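Local atomic coordinates of DBF2 kinase activator protein MOB1 (Saccharomyces cerevisiae, PDB entry 2HJN), a protein that activates the protein kinase Dbf2 by binding to it, allowing its phosphorylation by Cdc15 in the mitotic exit network of budding yeast. Residues E99-Q104 against C186-E191; P133-C138 against L177-A182. One frame throughout, in Å; residues are numbered along the deposited sequence.

How the contacts relate
Contact 1 and contact 2 lie 12 Å apart, centre to centre, within one Mob1/phocein domain, and both draw on helix 165-187. Contact 2 uses residues 177-182 of that helix, and contact 1 its last two residues and the start of helix 189-194. Along the chain the order is 99-104, 133-138, 177-182, 186-191, so both segments of contact 2 fall between those of contact 1. The two touch where Pro133 packs against Cys101, Ser102 and Pro103. One is a zinc site at the end of the helical bundle, the other a helix-helix pairing inside it; His183, a zinc ligand, lies between the two helix 165-187 segments.

Contact 1. Residues E99-Q104 against C186-E191; sequences EFCSPQ and CHHFNE. With ZN (zinc ion), chain B.
The backbones of 99-104 and 186-191 come nearest at Phe100 and His188, whose CA atoms are 7.7 Å apart, with no direct hydrogen bond between the segments. A zinc ion makes the join instead: Cys101 SG binds it at 2.4 Å and His188 NE2 at 2.1 Å, while Cys106 and His183 complete the Cys2His2 site. Cys101 reaches the metal with SG anti to its backbone N (chi1 -176°); its CB lies 3.4 Å from His188 NE2. On the other side of the imidazole, His188 ND1 donates to Glu191 OE1 at 2.9 Å; this oxygen accepts through its syn lone pair and lies in the plane of the His188 ring. Together with the zinc on NE2, this second-shell carboxylate holds the ring's rotation, and it would probably make the histidine a stronger zinc donor. The same glutamate, its chain bent at chi2 (129°), makes a CH-pi contact over one face of the Phe100 ring, with Glu191 CG 3.9 Å from the ring centroid. Carboxylate and ring planes are only 9° apart, and the two side chains run antiparallel alongside each other. Phe100 O lies at the edge of the imidazole, 3.2 Å from His188 CE1, and accepts a bond from a water that also reaches Glu191 OE2 weakly. His188 is the N-cap of helix 189-194, directly after helix 165-187. Ile97 of helix 75-97 packs on His188 and Glu191, Tyr94 of that helix and Pro133 of helix 132-147 pack on Cys101, and His30 of the second subunit meets the Phe100 ring edge-to-face.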
ATOM      1  N   GLU A  99     -10.244  -2.208   3.530  1.00 14.82           N
ATOM      2  CA  GLU A  99     -11.204  -2.091   4.641  1.00 17.86           C
ATOM      3  C   GLU A  99     -12.332  -1.101   4.366  1.00 17.35           C
ATOM      4  O   GLU A  99     -13.299  -1.091   5.104  1.00 17.44           O
ATOM      5  CB  GLU A  99     -10.528  -1.738   5.981  1.00 17.72           C
ATOM      6  CG  GLU A  99      -9.625  -2.804   6.575  1.00 22.69           C
ATOM      7  CD  GLU A  99      -9.021  -2.352   7.931  1.00 22.70           C
ATOM      8  OE1 GLU A  99      -9.765  -2.155   8.902  1.00 30.82           O
ATOM      9  OE2 GLU A  99      -7.810  -2.156   8.009  1.00 27.26           O
ATOM     10  N   PHE A 100     -12.207  -0.264   3.330  1.00 16.80           N
ATOM     11  CA  PHE A 100     -13.250   0.725   2.939  1.00 17.09           C
ATOM     12  C   PHE A 100     -14.190   0.224   1.827  1.00 16.49           C
ATOM     13  O   PHE A 100     -15.119   0.916   1.435  1.00 16.27           O
ATOM     14  CB  PHE A 100     -12.582   2.024   2.477  1.00 18.31           C
ATOM     15  CG  PHE A 100     -11.570   2.578   3.474  1.00 23.45           C
ATOM     16  CD1 PHE A 100     -10.213   2.622   3.159  1.00 27.00           C
ATOM     17  CD2 PHE A 100     -11.973   2.990   4.732  1.00 27.99           C
ATOM     18  CE1 PHE A 100      -9.271   3.105   4.073  1.00 30.35           C
ATOM     19  CE2 PHE A 100     -11.036   3.479   5.662  1.00 33.42           C
ATOM     20  CZ  PHE A 100      -9.679   3.538   5.323  1.00 27.73           C
ATOM     21  N   CYS A 101     -13.938  -0.987   1.336  1.00 15.28           N
ATOM     22  CA  CYS A 101     -14.764  -1.612   0.285  1.00 14.52           C
ATOM     23  C   CYS A 101     -15.311  -2.961   0.784  1.00 14.00           C
ATOM     24  O   CYS A 101     -14.639  -3.987   0.768  1.00 13.25           O
ATOM     25  CB  CYS A 101     -13.965  -1.754  -1.003  1.00 13.32           C
ATOM     26  SG  CYS A 101     -14.880  -2.410  -2.393  1.00 13.49           S
ATOM     27  N   SER A 102     -16.553  -2.922   1.257  1.00 15.31           N
ATOM     28  CA  SER A 102     -17.274  -4.106   1.757  1.00 15.42           C
ATOM     29  C   SER A 102     -18.582  -4.329   0.968  1.00 15.57           C
ATOM     30  O   SER A 102     -18.993  -3.486   0.193  1.00 13.76           O
ATOM     31  CB  SER A 102     -17.632  -3.938   3.254  1.00 16.03           C
ATOM     32  OG  SER A 102     -18.684  -2.993   3.411  1.00 14.97           O
ATOM     33  N   PRO A 103     -19.233  -5.499   1.160  1.00 16.20           N
ATOM     34  CA  PRO A 103     -20.497  -5.698   0.481  1.00 16.97           C
ATOM     35  C   PRO A 103     -21.593  -4.706   0.898  1.00 18.18           C
ATOM     36  O   PRO A 103     -22.570  -4.565   0.152  1.00 18.80           O
ATOM     37  CB  PRO A 103     -20.898  -7.101   0.894  1.00 16.64           C
ATOM     38  CG  PRO A 103     -19.702  -7.759   1.211  1.00 17.28           C
ATOM     39  CD  PRO A 103     -18.839  -6.711   1.896  1.00 15.44           C
ATOM     40  N   GLN A 104     -21.436  -4.032   2.050  1.00 18.41           N
ATOM     41  CA  GLN A 104     -22.381  -2.936   2.445  1.00 19.94           C
ATOM     42  C   GLN A 104     -22.058  -1.581   1.871  1.00 19.15           C
ATOM     43  O   GLN A 104     -22.975  -0.827   1.542  1.00 17.63           O
ATOM     44  CB  GLN A 104     -22.585  -2.874   3.972  1.00 20.34           C
ATOM     45  CG  GLN A 104     -22.892  -4.289   4.508  1.00 27.84           C
ATOM     46  CD  GLN A 104     -24.329  -4.727   4.252  1.00 35.47           C
ATOM     47  OE1 GLN A 104     -24.605  -5.700   3.508  1.00 37.49           O
ATOM     48  NE2 GLN A 104     -25.268  -4.001   4.868  1.00 36.44           N
ATOM     49  N   CYS A 186     -13.414   5.813  -9.194  1.00 15.59           N
ATOM     50  CA  CYS A 186     -14.807   6.297  -9.088  1.00 15.19           C
ATOM     51  C   CYS A 186     -15.440   6.129  -7.683  1.00 16.36           C
ATOM     52  O   CYS A 186     -16.372   6.874  -7.321  1.00 17.14           O
ATOM     53  CB  CYS A 186     -15.709   5.666 -10.148  1.00 14.75           C
ATOM     54  SG  CYS A 186     -15.189   6.015 -11.843  1.00 18.60           S
ATOM     55  N   HIS A 187     -14.942   5.199  -6.887  1.00 14.34           N
ATOM     56  CA  HIS A 187     -15.534   4.981  -5.570  1.00 14.77           C
ATOM     57  C   HIS A 187     -14.639   5.046  -4.334  1.00 13.94           C
ATOM     58  O   HIS A 187     -15.153   5.153  -3.204  1.00 13.19           O
ATOM     59  CB  HIS A 187     -16.445   3.734  -5.638  1.00 14.02           C
ATOM     60  CG  HIS A 187     -17.518   3.889  -6.684  1.00 17.18           C
ATOM     61  ND1 HIS A 187     -18.622   4.679  -6.484  1.00 15.07           N
ATOM     62  CD2 HIS A 187     -17.575   3.493  -7.982  1.00 13.74           C
ATOM     63  CE1 HIS A 187     -19.365   4.686  -7.576  1.00 17.54           C
ATOM     64  NE2 HIS A 187     -18.733   3.998  -8.509  1.00 15.02           N
ATOM     65  N   HIS A 188     -13.309   5.026  -4.529  1.00 13.52           N
ATOM     66  CA  HIS A 188     -12.394   5.086  -3.363  1.00 14.19           C
ATOM     67  C   HIS A 188     -11.290   6.136  -3.414  1.00 13.74           C
ATOM     68  O   HIS A 188     -10.342   6.062  -2.638  1.00 14.07           O
ATOM     69  CB  HIS A 188     -11.819   3.679  -3.076  1.00 13.69           C
ATOM     70  CG  HIS A 188     -12.892   2.672  -2.770  1.00 13.35           C
ATOM     71  ND1 HIS A 188     -13.607   2.691  -1.593  1.00 15.22           N
ATOM     72  CD2 HIS A 188     -13.474   1.730  -3.549  1.00 13.40           C
ATOM     73  CE1 HIS A 188     -14.530   1.745  -1.622  1.00 12.60           C
ATOM     74  NE2 HIS A 188     -14.468   1.137  -2.796  1.00 14.48           N
ATOM     75  N   PHE A 189     -11.383   7.097  -4.324  1.00 13.58           N
ATOM     76  CA  PHE A 189     -10.239   8.039  -4.472  1.00 14.92           C
ATOM     77  C   PHE A 189      -9.967   8.855  -3.218  1.00 14.67           C
ATOM     78  O   PHE A 189      -8.801   9.166  -2.969  1.00 15.20           O
ATOM     79  CB  PHE A 189     -10.371   8.947  -5.686  1.00 13.93           C
ATOM     80  CG  PHE A 189      -9.087   9.705  -6.077  1.00 16.93           C
ATOM     81  CD1 PHE A 189      -8.116   9.110  -6.914  1.00 17.00           C
ATOM     82  CD2 PHE A 189      -8.876  11.041  -5.685  1.00 16.50           C
ATOM     83  CE1 PHE A 189      -6.936   9.809  -7.276  1.00 18.17           C
ATOM     84  CE2 PHE A 189      -7.691  11.713  -6.043  1.00 15.01           C
ATOM     85  CZ  PHE A 189      -6.735  11.112  -6.839  1.00 14.23           C
ATOM     86  N   ASN A 190     -11.011   9.245  -2.487  1.00 14.53           N
ATOM     87  CA  ASN A 190     -10.830  10.002  -1.214  1.00 18.91           C
ATOM     88  C   ASN A 190      -9.920   9.315  -0.198  1.00 17.30           C
ATOM     89  O   ASN A 190      -9.229   9.968   0.578  1.00 18.20           O
ATOM     90  CB  ASN A 190     -12.155  10.409  -0.509  1.00 20.25           C
ATOM     91  CG  ASN A 190     -13.266   9.318  -0.536  1.00 28.56           C
ATOM     92  OD1 ASN A 190     -14.438   9.648  -0.288  1.00 37.90           O
ATOM     93  ND2 ASN A 190     -12.918   8.041  -0.826  1.00 32.91           N
ATOM     94  N   GLU A 191      -9.923   7.991  -0.236  1.00 16.31           N
ATOM     95  CA  GLU A 191      -9.195   7.180   0.757  1.00 16.65           C
ATOM     96  C   GLU A 191      -7.753   7.048   0.302  1.00 14.23           C
ATOM     97  O   GLU A 191      -6.849   7.061   1.094  1.00 13.92           O
ATOM     98  CB  GLU A 191      -9.895   5.831   0.931  1.00 16.51           C
ATOM     99  CG  GLU A 191     -11.221   5.921   1.769  1.00 21.70           C
ATOM    100  CD  GLU A 191     -12.426   5.269   1.089  1.00 28.04           C
ATOM    101  OE1 GLU A 191     -12.286   4.700  -0.002  1.00 31.21           O
ATOM    102  OE2 GLU A 191     -13.542   5.320   1.646  1.00 32.73           O
TER
HETATM  103 ZN    ZN B 315     -15.772  -0.393  -3.278  1.00 15.36          ZN
HETATM  104  O   HOH W   1     -16.251   3.283   1.003  1.00 31.82           O

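Contact 2. Residues P133-C138 against L177-A182. With SO4 (sulfate ion), chain C.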
ATOM      1  N   PRO A 133     -16.173  -6.022  -3.563  1.00 13.84           N
ATOM      2  CA  PRO A 133     -15.051  -6.875  -3.060  1.00 14.03           C
ATOM      3  C   PRO A 133     -15.126  -8.367  -3.459  1.00 15.11           C
ATOM      4  O   PRO A 133     -14.092  -9.021  -3.597  1.00 15.36           O
ATOM      5  CB  PRO A 133     -15.145  -6.689  -1.556  1.00 14.23           C
ATOM      6  CG  PRO A 133     -16.664  -6.418  -1.328  1.00 13.18           C
ATOM      7  CD  PRO A 133     -17.010  -5.516  -2.463  1.00 13.11           C
ATOM      8  N   LYS A 134     -16.342  -8.915  -3.650  1.00 14.96           N
ATOM      9  CA  LYS A 134     -16.481 -10.260  -4.183  1.00 14.85           C
ATOM     10  C   LYS A 134     -15.962 -10.356  -5.604  1.00 13.45           C
ATOM     11  O   LYS A 134     -15.255 -11.297  -5.917  1.00 12.96           O
ATOM     12  CB  LYS A 134     -17.951 -10.755  -4.131  1.00 14.48           C
ATOM     13  CG  LYS A 134     -18.145 -12.200  -4.654  1.00 20.69           C
ATOM     14  CD  LYS A 134     -17.683 -13.149  -3.525  1.00 25.68           C
ATOM     15  CE  LYS A 134     -18.070 -14.570  -3.751  1.00 28.33           C
ATOM     16  NZ  LYS A 134     -17.863 -15.280  -2.456  1.00 32.15           N
ATOM     17  N   TYR A 135     -16.346  -9.390  -6.444  1.00 13.58           N
ATOM     18  CA  TYR A 135     -15.867  -9.235  -7.802  1.00 14.57           C
ATOM     19  C   TYR A 135     -14.311  -9.206  -7.861  1.00 13.53           C
ATOM     20  O   TYR A 135     -13.677  -9.992  -8.576  1.00 11.01           O
ATOM     21  CB  TYR A 135     -16.423  -7.935  -8.418  1.00 15.72           C
ATOM     22  CG  TYR A 135     -16.018  -7.808  -9.881  1.00 21.92           C
ATOM     23  CD1 TYR A 135     -14.715  -7.436 -10.212  1.00 23.82           C
ATOM     24  CD2 TYR A 135     -16.885  -8.133 -10.914  1.00 23.33           C
ATOM     25  CE1 TYR A 135     -14.297  -7.336 -11.496  1.00 24.62           C
ATOM     26  CE2 TYR A 135     -16.469  -8.030 -12.246  1.00 26.05           C
ATOM     27  CZ  TYR A 135     -15.154  -7.641 -12.511  1.00 25.80           C
ATOM     28  OH  TYR A 135     -14.648  -7.528 -13.790  1.00 25.33           O
ATOM     29  N   VAL A 136     -13.732  -8.309  -7.067  1.00 13.70           N
ATOM     30  CA  VAL A 136     -12.279  -8.075  -7.084  1.00 14.52           C
ATOM     31  C   VAL A 136     -11.516  -9.323  -6.624  1.00 14.26           C
ATOM     32  O   VAL A 136     -10.598  -9.801  -7.309  1.00 14.63           O
ATOM     33  CB  VAL A 136     -11.900  -6.789  -6.284  1.00 13.98           C
ATOM     34  CG1 VAL A 136     -10.328  -6.579  -6.244  1.00 11.55           C
ATOM     35  CG2 VAL A 136     -12.550  -5.594  -6.938  1.00 14.03           C
ATOM     36  N   GLU A 137     -11.997  -9.919  -5.538  1.00 14.29           N
ATOM     37  CA  GLU A 137     -11.474 -11.179  -5.065  1.00 13.15           C
ATOM     38  C   GLU A 137     -11.449 -12.262  -6.133  1.00 13.27           C
ATOM     39  O   GLU A 137     -10.403 -12.869  -6.367  1.00 11.67           O
ATOM     40  CB  GLU A 137     -12.246 -11.635  -3.798  1.00 15.04           C
ATOM     41  CG  GLU A 137     -11.793 -12.965  -3.199  1.00 16.66           C
ATOM     42  CD  GLU A 137     -10.476 -12.893  -2.445  1.00 20.32           C
ATOM     43  OE1 GLU A 137     -10.239 -11.862  -1.817  1.00 23.01           O
ATOM     44  OE2 GLU A 137      -9.685 -13.879  -2.440  1.00 19.67           O
ATOM     45  N   CYS A 138     -12.610 -12.551  -6.743  1.00 13.99           N
ATOM     46  CA  CYS A 138     -12.745 -13.571  -7.794  1.00 13.88           C
ATOM     47  C   CYS A 138     -11.820 -13.280  -8.982  1.00 14.40           C
ATOM     48  O   CYS A 138     -11.167 -14.196  -9.519  1.00 15.57           O
ATOM     49  CB  CYS A 138     -14.205 -13.582  -8.293  1.00 13.97           C
ATOM     50  SG  CYS A 138     -15.416 -14.346  -7.120  1.00 20.77           S
ATOM     51  N   LEU A 177      -8.308  -6.297 -15.438  1.00 14.25           N
ATOM     52  CA  LEU A 177      -7.588  -5.486 -14.456  1.00 14.24           C
ATOM     53  C   LEU A 177      -7.986  -4.008 -14.548  1.00 14.29           C
ATOM     54  O   LEU A 177      -8.088  -3.324 -13.520  1.00 13.30           O
ATOM     55  CB  LEU A 177      -6.070  -5.674 -14.628  1.00 14.38           C
ATOM     56  CG  LEU A 177      -5.500  -7.057 -14.248  1.00 15.48           C
ATOM     57  CD1 LEU A 177      -3.963  -7.137 -14.485  1.00 12.83           C
ATOM     58  CD2 LEU A 177      -5.851  -7.491 -12.813  1.00 14.16           C
ATOM     59  N   PHE A 178      -8.243  -3.516 -15.764  1.00 14.42           N
ATOM     60  CA  PHE A 178      -8.747  -2.120 -15.939  1.00 15.95           C
ATOM     61  C   PHE A 178      -9.985  -1.823 -15.124  1.00 15.10           C
ATOM     62  O   PHE A 178     -10.035  -0.778 -14.528  1.00 15.53           O
ATOM     63  CB  PHE A 178      -8.987  -1.720 -17.425  1.00 16.96           C
ATOM     64  CG  PHE A 178      -9.308  -0.227 -17.616  1.00 18.23           C
ATOM     65  CD1 PHE A 178      -8.323   0.672 -18.039  1.00 24.33           C
ATOM     66  CD2 PHE A 178     -10.608   0.251 -17.399  1.00 23.81           C
ATOM     67  CE1 PHE A 178      -8.608   2.028 -18.199  1.00 27.09           C
ATOM     68  CE2 PHE A 178     -10.912   1.639 -17.523  1.00 23.57           C
ATOM     69  CZ  PHE A 178      -9.912   2.511 -17.921  1.00 24.05           C
ATOM     70  N   ARG A 179     -10.983  -2.727 -15.115  1.00 14.67           N
ATOM     71  CA  ARG A 179     -12.212  -2.568 -14.309  1.00 15.04           C
ATOM     72  C   ARG A 179     -11.918  -2.325 -12.801  1.00 14.49           C
ATOM     73  O   ARG A 179     -12.715  -1.691 -12.122  1.00 14.43           O
ATOM     74  CB  ARG A 179     -13.113  -3.829 -14.442  1.00 15.08           C
ATOM     75  CG  ARG A 179     -13.622  -4.029 -15.916  1.00 16.19           C
ATOM     76  CD  ARG A 179     -14.363  -5.308 -16.265  1.00 17.44           C
ATOM     77  NE  ARG A 179     -14.471  -5.322 -17.723  1.00 17.56           N
ATOM     78  CZ  ARG A 179     -14.511  -6.397 -18.492  1.00 19.15           C
ATOM     79  NH1 ARG A 179     -14.474  -7.595 -17.959  1.00 17.42           N
ATOM     80  NH2 ARG A 179     -14.605  -6.254 -19.825  1.00 18.26           N
ATOM     81  N   VAL A 180     -10.805  -2.880 -12.293  1.00 13.51           N
ATOM     82  CA  VAL A 180     -10.386  -2.660 -10.871  1.00 13.21           C
ATOM     83  C   VAL A 180      -9.916  -1.226 -10.704  1.00 13.14           C
ATOM     84  O   VAL A 180     -10.307  -0.550  -9.740  1.00 13.81           O
ATOM     85  CB  VAL A 180      -9.283  -3.652 -10.417  1.00 13.95           C
ATOM     86  CG1 VAL A 180      -8.952  -3.416  -8.928  1.00 14.16           C
ATOM     87  CG2 VAL A 180      -9.747  -5.145 -10.661  1.00 11.65           C
ATOM     88  N   TYR A 181      -9.104  -0.733 -11.635  1.00 13.83           N
ATOM     89  CA  TYR A 181      -8.729   0.708 -11.600  1.00 15.51           C
ATOM     90  C   TYR A 181      -9.976   1.585 -11.648  1.00 14.03           C
ATOM     91  O   TYR A 181     -10.056   2.592 -10.916  1.00 13.42           O
ATOM     92  CB  TYR A 181      -7.841   1.112 -12.801  1.00 16.27           C
ATOM     93  CG  TYR A 181      -6.362   0.824 -12.657  1.00 17.90           C
ATOM     94  CD1 TYR A 181      -5.585   1.475 -11.705  1.00 17.21           C
ATOM     95  CD2 TYR A 181      -5.738  -0.080 -13.522  1.00 18.76           C
ATOM     96  CE1 TYR A 181      -4.210   1.203 -11.618  1.00 19.95           C
ATOM     97  CE2 TYR A 181      -4.408  -0.346 -13.442  1.00 20.38           C
ATOM     98  CZ  TYR A 181      -3.645   0.300 -12.496  1.00 15.40           C
ATOM     99  OH  TYR A 181      -2.326   0.019 -12.490  1.00 20.03           O
ATOM    100  N   ALA A 182     -10.946   1.192 -12.480  1.00 12.50           N
ATOM    101  CA  ALA A 182     -12.167   2.015 -12.625  1.00 12.94           C
ATOM    102  C   ALA A 182     -12.935   2.122 -11.297  1.00 12.12           C
ATOM    103  O   ALA A 182     -13.427   3.212 -10.921  1.00 12.63           O
ATOM    104  CB  ALA A 182     -13.086   1.497 -13.767  1.00 13.15           C
TER
HETATM  105  S   SO4 C 316     -14.164 -10.144 -20.907  1.00 34.19           S
HETATM  106  O1  SO4 C 316     -12.812 -10.398 -21.419  1.00 36.56           O
HETATM  107  O2  SO4 C 316     -14.582  -8.846 -21.465  1.00 35.14           O
HETATM  108  O3  SO4 C 316     -15.080 -11.239 -21.182  1.00 36.77           O
HETATM  109  O4  SO4 C 316     -14.242 -10.041 -19.461  1.00 37.16           O
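Tyr135 of helix 132-147 meets Arg179 of helix 165-187, and next to them Val136 touches Val180; of the four, only Tyr135 and Arg179 point at the opposite helix. With the ring of Tyr135 swung to the side opposite the backbone N (chi1 -176°), the phenol is carried across the gap until Tyr135 OH lies 3.3 Å from Arg179 CD. The hydroxyl therefore meets the aliphatic part of the arginine, and Arg179 CB is 4.1 Å from Tyr135 OH. The two side chains cross at about a right angle, and the phenol and guanidinium planes are turned 73° apart. Arg179 starts with CG anti to its carbonyl carbon and then runs extended from CG to NE, a shape that takes the guanidinium past the tyrosine. Beyond it, the edge of the guanidinium holds a sulfate, probably from the crystallisation liquor, in a two-pronged grip: NH1 of Arg179 donates to sulfate O4 at 2.9 Å and NH2 of Arg179 to sulfate O2 at 3.1 Å. Both bonds are nearly straight. Arg175, a turn earlier on the same helix, binds the same ion, consistent with a small anion-binding patch.

The valines make the apolar half. Val136 CG1 and Val180 CG1 meet at 4.4 Å, a light methyl-to-methyl touch, at the place where the backbones are closest, with 6.9 Å between the CA atoms of the two residues. Tyr94 of helix 75-97 packs against both valines, and Ile90 of that helix joins it on Val180, so three helices converge here. Further round helix 165-187, Phe178 and Tyr181 turn to helix 198-214, which places this helix between 132-147 and 198-214 in the bundle.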